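L-talarate/Galactarate Dehydratase (Salmonella typhimurium, PDB 2PP0) catalyses the magnesium-dependent dehydration of L-talarate and galactarate to 5-keto-4-deoxy-D-glucarate and, in competition with this, the epimerization of L-talarate to galactarate. Local coordinates at residues B[90-95]-B[126-131]; B[242-247]-B[270-275]. One frame throughout, in Å; residues are numbered along the deposited sequence.

Contact 1: B[90-95]-B[126-131]; sequences YAHAKE and GMAVQA
Ala131 sets its methyl group against His92 and Ala93, joining two helices of the N-terminal capping domain of the enolase superfamily: helix 86-96 and the first turn of helix 127-146. From Ala131 CB the nearest atom across the interface is the backbone Ala93 N, at 3.7 Å. The same methyl lies in the plane of the His92 ring, at its edge, 3.8 Å from His92 CD2, so the imidazole meets it by its rim and does not stack on it. Ala128 CB, by contrast, lies well out of the ring plane, 3.9 Å from His92 CD2, and the two methyls meet the imidazole from different directions. With CG anti to the backbone N (chi1 -171°), the ring of His92 is placed beside helix 127-146, where it reaches both Ala131 and Ala128.

Ala93 adds a methyl-to-methyl contact, its CB 4.1 Å from Ala131 CB. No hydrogen bond joins the segments; three alanine methyls and the carbon edge of the His92 ring make the contact by van der Waals packing, and the small residues allow the short axes to come within 8.3 Å at a crossing angle of -59°. Backbone bonds such as Lys94 N to Tyr90 O keep the first helix regular, whereas the start of the second is only weakly bonded.

Outside the pair, Val122 touches both His92 and Ala128. Leu33 of strand 28-40 packs on Ala93, and Gln130 O is hydrogen-bonded to Ser79 OG of strand 74-81, so both helices touch the antiparallel sheet. Beside the methyl pair, the carbonyl oxygen Ala131 O lies 3.7 Å from Ala93 CB.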
# COMPACT_ATOMS: atom_id res chain seq x y z
N TYR B 90 17.24 -20.88 4.28
CA TYR B 90 16.59 -21.78 5.25
C TYR B 90 17.20 -21.66 6.64
O TYR B 90 16.48 -21.60 7.64
CB TYR B 90 16.69 -23.23 4.79
CG TYR B 90 16.19 -24.22 5.83
CD1 TYR B 90 14.83 -24.45 6.00
CD2 TYR B 90 17.09 -24.91 6.64
CE1 TYR B 90 14.37 -25.35 6.96
CE2 TYR B 90 16.64 -25.81 7.61
CZ TYR B 90 15.28 -26.03 7.77
OH TYR B 90 14.83 -26.93 8.71
N ALA B 91 18.53 -21.64 6.71
CA ALA B 91 19.21 -21.55 8.00
C ALA B 91 18.83 -20.30 8.78
O ALA B 91 18.61 -20.36 10.00
CB ALA B 91 20.74 -21.60 7.80
N HIS B 92 18.74 -19.16 8.10
CA HIS B 92 18.38 -17.92 8.79
C HIS B 92 16.90 -17.92 9.18
O HIS B 92 16.54 -17.49 10.27
CB HIS B 92 18.67 -16.71 7.90
CG HIS B 92 18.53 -15.40 8.62
ND1 HIS B 92 19.31 -15.06 9.70
CD2 HIS B 92 17.67 -14.37 8.43
CE1 HIS B 92 18.93 -13.87 10.15
NE2 HIS B 92 17.94 -13.43 9.40
N ALA B 93 16.05 -18.40 8.28
CA ALA B 93 14.61 -18.47 8.56
C ALA B 93 14.44 -19.30 9.83
O ALA B 93 13.68 -18.95 10.73
CB ALA B 93 13.88 -19.12 7.39
N LYS B 94 15.17 -20.40 9.91
CA LYS B 94 15.10 -21.27 11.07
C LYS B 94 15.57 -20.57 12.34
O LYS B 94 15.03 -20.82 13.42
CB LYS B 94 15.95 -22.53 10.82
CG LYS B 94 16.07 -23.46 12.02
CD LYS B 94 16.70 -24.77 11.60
CE LYS B 94 17.03 -25.66 12.78
NZ LYS B 94 17.75 -26.88 12.33
N GLU B 95 16.56 -19.69 12.23
CA GLU B 95 17.09 -19.00 13.40
C GLU B 95 16.25 -17.82 13.90
O GLU B 95 16.44 -17.37 15.03
CB GLU B 95 18.55 -18.55 13.12
CG GLU B 95 19.29 -18.00 14.35
CD GLU B 95 20.79 -17.77 14.13
OE1 GLU B 95 21.23 -17.66 12.96
OE2 GLU B 95 21.53 -17.67 15.12
N GLY B 126 19.19 -8.59 0.55
CA GLY B 126 19.88 -9.84 0.32
C GLY B 126 19.27 -11.09 0.93
O GLY B 126 18.06 -11.15 1.20
N MET B 127 20.12 -12.08 1.17
CA MET B 127 19.71 -13.37 1.69
C MET B 127 18.85 -13.34 2.94
O MET B 127 17.93 -14.15 3.07
CB MET B 127 20.94 -14.26 1.91
CG MET B 127 20.65 -15.77 1.85
SD MET B 127 22.18 -16.77 1.72
CE MET B 127 22.96 -16.18 3.17
N ALA B 128 19.13 -12.44 3.88
CA ALA B 128 18.33 -12.40 5.10
C ALA B 128 16.87 -12.00 4.85
O ALA B 128 15.97 -12.55 5.50
CB ALA B 128 18.97 -11.45 6.11
N VAL B 129 16.60 -11.06 3.94
CA VAL B 129 15.21 -10.69 3.70
C VAL B 129 14.54 -11.78 2.87
O VAL B 129 13.31 -11.92 2.87
CB VAL B 129 15.06 -9.30 2.99
CG1 VAL B 129 15.72 -8.23 3.84
CG2 VAL B 129 15.63 -9.32 1.59
N GLN B 130 15.35 -12.57 2.17
CA GLN B 130 14.81 -13.66 1.38
C GLN B 130 14.41 -14.81 2.31
O GLN B 130 13.71 -15.74 1.91
CB GLN B 130 15.83 -14.13 0.35
CG GLN B 130 15.93 -13.21 -0.86
CD GLN B 130 16.96 -13.68 -1.86
OE1 GLN B 130 17.31 -14.86 -1.89
NE2 GLN B 130 17.45 -12.76 -2.70
N ALA B 131 14.87 -14.74 3.56
CA ALA B 131 14.54 -15.74 4.57
C ALA B 131 13.24 -15.29 5.24
O ALA B 131 12.52 -16.10 5.82
CB ALA B 131 15.65 -15.83 5.61

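Contact 2: B[242-247]-B[270-275]; sequences KMEQFN and LDTPIA
The carboxylate of Glu244 meets the backbone of 271-272 through one oxygen, OE2, and its plane stands 69° from that of the Asp271 carboxylate. The second flat group, the Phe246 ring, carries Gln245 CG over the centre of one face, while Leu210 and Thr211 of helix 203-217 touch its side chain. The setting is the (β/α)-barrel of the enolase superfamily: the segment following helix 233-243 meets the turn between helix 260-269 and strand 274-276.

Thr272 N gives OE2 of Glu244 a hydrogen bond of 3.0 Å, nearly along the C-O axis. Thr272 OG1 donates to the anti lone pair of the same Glu244 OE2 at 2.8 Å, and Asp271 N adds a weak bond. A bend at chi2 (-113°) brings the carboxylate to this turn, with Leu270 CD2 4.1 Å from Glu244 CD. Two firm donors hold OE2, restrict the rotation of the carboxylate and would probably favour its ionised form, although Glu244 OE1 and Asp271 OD2, 4.8 Å apart, would oppose this slightly.

Alongside the direct bonds, a water donates to both Met243 O and Thr272 OG1, at 2.8 Å from each.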
# COMPACT_ATOMS: atom_id res chain seq x y z
N LYS B 242 20.15 -3.25 -34.03
CA LYS B 242 19.87 -4.36 -34.93
C LYS B 242 18.56 -5.08 -34.63
O LYS B 242 17.95 -5.66 -35.53
CB LYS B 242 21.03 -5.36 -34.87
CG LYS B 242 20.97 -6.47 -35.91
CD LYS B 242 21.24 -5.94 -37.31
CE LYS B 242 21.10 -7.04 -38.35
NZ LYS B 242 21.94 -8.22 -38.03
N MET B 243 18.13 -5.05 -33.37
CA MET B 243 16.90 -5.73 -32.98
C MET B 243 15.64 -4.87 -33.08
O MET B 243 14.54 -5.38 -32.91
CB MET B 243 17.02 -6.26 -31.56
CG MET B 243 17.98 -7.43 -31.41
SD MET B 243 18.12 -8.02 -29.72
CE MET B 243 18.92 -9.51 -29.97
N GLU B 244 15.80 -3.58 -33.36
CA GLU B 244 14.64 -2.69 -33.45
C GLU B 244 13.65 -3.13 -34.53
O GLU B 244 12.47 -2.78 -34.48
CB GLU B 244 15.10 -1.24 -33.72
CG GLU B 244 15.80 -0.59 -32.53
CD GLU B 244 15.01 0.55 -31.92
OE1 GLU B 244 15.19 1.70 -32.37
OE2 GLU B 244 14.20 0.30 -31.00
N GLN B 245 14.14 -3.90 -35.49
CA GLN B 245 13.30 -4.38 -36.59
C GLN B 245 12.34 -5.50 -36.18
O GLN B 245 11.31 -5.70 -36.84
CB GLN B 245 14.19 -4.87 -37.73
CG GLN B 245 15.10 -6.03 -37.36
CD GLN B 245 16.14 -6.33 -38.43
OE1 GLN B 245 15.80 -6.63 -39.57
NE2 GLN B 245 17.41 -6.24 -38.06
N PHE B 246 12.66 -6.21 -35.11
CA PHE B 246 11.81 -7.30 -34.64
C PHE B 246 10.59 -6.84 -33.83
O PHE B 246 9.74 -7.65 -33.46
CB PHE B 246 12.64 -8.29 -33.82
CG PHE B 246 13.79 -8.91 -34.59
CD1 PHE B 246 13.55 -9.76 -35.67
CD2 PHE B 246 15.11 -8.64 -34.24
CE1 PHE B 246 14.60 -10.32 -36.39
CE2 PHE B 246 16.17 -9.20 -34.95
CZ PHE B 246 15.92 -10.04 -36.02
N ASN B 247 10.52 -5.54 -33.56
CA ASN B 247 9.41 -4.96 -32.80
C ASN B 247 9.16 -5.68 -31.47
O ASN B 247 8.02 -5.89 -31.07
CB ASN B 247 8.13 -4.99 -33.64
CG ASN B 247 8.20 -4.07 -34.85
OD1 ASN B 247 7.41 -4.20 -35.79
ND2 ASN B 247 9.15 -3.14 -34.83
N LEU B 270 17.00 3.82 -27.30
CA LEU B 270 16.18 2.93 -28.11
C LEU B 270 14.69 3.16 -27.93
O LEU B 270 14.24 3.65 -26.89
CB LEU B 270 16.52 1.47 -27.77
CG LEU B 270 17.97 1.03 -28.01
CD1 LEU B 270 18.22 -0.31 -27.33
CD2 LEU B 270 18.24 0.95 -29.50
N ASP B 271 13.93 2.81 -28.97
CA ASP B 271 12.48 2.93 -28.95
C ASP B 271 11.95 1.67 -28.29
O ASP B 271 10.93 1.70 -27.60
CB ASP B 271 11.93 3.05 -30.37
CG ASP B 271 11.98 4.48 -30.89
OD1 ASP B 271 12.47 5.37 -30.16
OD2 ASP B 271 11.52 4.72 -32.03
N THR B 272 12.65 0.56 -28.50
CA THR B 272 12.26 -0.71 -27.90
C THR B 272 12.39 -0.57 -26.40
O THR B 272 13.37 -0.01 -25.90
CB THR B 272 13.18 -1.86 -28.35
OG1 THR B 272 13.11 -2.01 -29.77
CG2 THR B 272 12.76 -3.16 -27.68
N PRO B 273 11.41 -1.07 -25.65
CA PRO B 273 11.47 -0.98 -24.19
C PRO B 273 12.62 -1.79 -23.61
O PRO B 273 13.02 -2.82 -24.16
CB PRO B 273 10.11 -1.53 -23.75
CG PRO B 273 9.21 -1.12 -24.89
CD PRO B 273 10.06 -1.48 -26.09
N ILE B 274 13.18 -1.31 -22.50
CA ILE B 274 14.27 -2.00 -21.81
C ILE B 274 13.68 -2.52 -20.51
O ILE B 274 12.92 -1.82 -19.85
CB ILE B 274 15.44 -1.04 -21.49
CG1 ILE B 274 16.09 -0.55 -22.80
CG2 ILE B 274 16.49 -1.74 -20.61
CD1 ILE B 274 16.64 -1.67 -23.66
N ALA B 275 14.03 -3.75 -20.14
CA ALA B 275 13.53 -4.35 -18.91
C ALA B 275 14.66 -4.88 -18.05
O ALA B 275 15.68 -5.34 -18.56
CB ALA B 275 12.57 -5.49 -19.25
O HOH W 1 12.62 -4.36 -31.13

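Overall arrangement
From the N terminus, the chain first forms strands of the antiparallel sheet in the capping domain, then helix 86-96. Contact 1 closes the loop of 30 intervening residues, which includes helix 108-118, when the chain returns as helix 127-146. The chain then enters the barrel, where contact 2 closes a shorter, 22-residue connection through strand 251-252 and helix 260-269, joining the region after helix 233-243 to the turn before strand 274-276. The two loops lie in series, neither nested nor crossed. The centres of contact 1 and contact 2 are about 38 Å apart, on opposite sides of the chain's centre. Contact 1 joins helices within the capping domain, and contact 2 parts of the barrel.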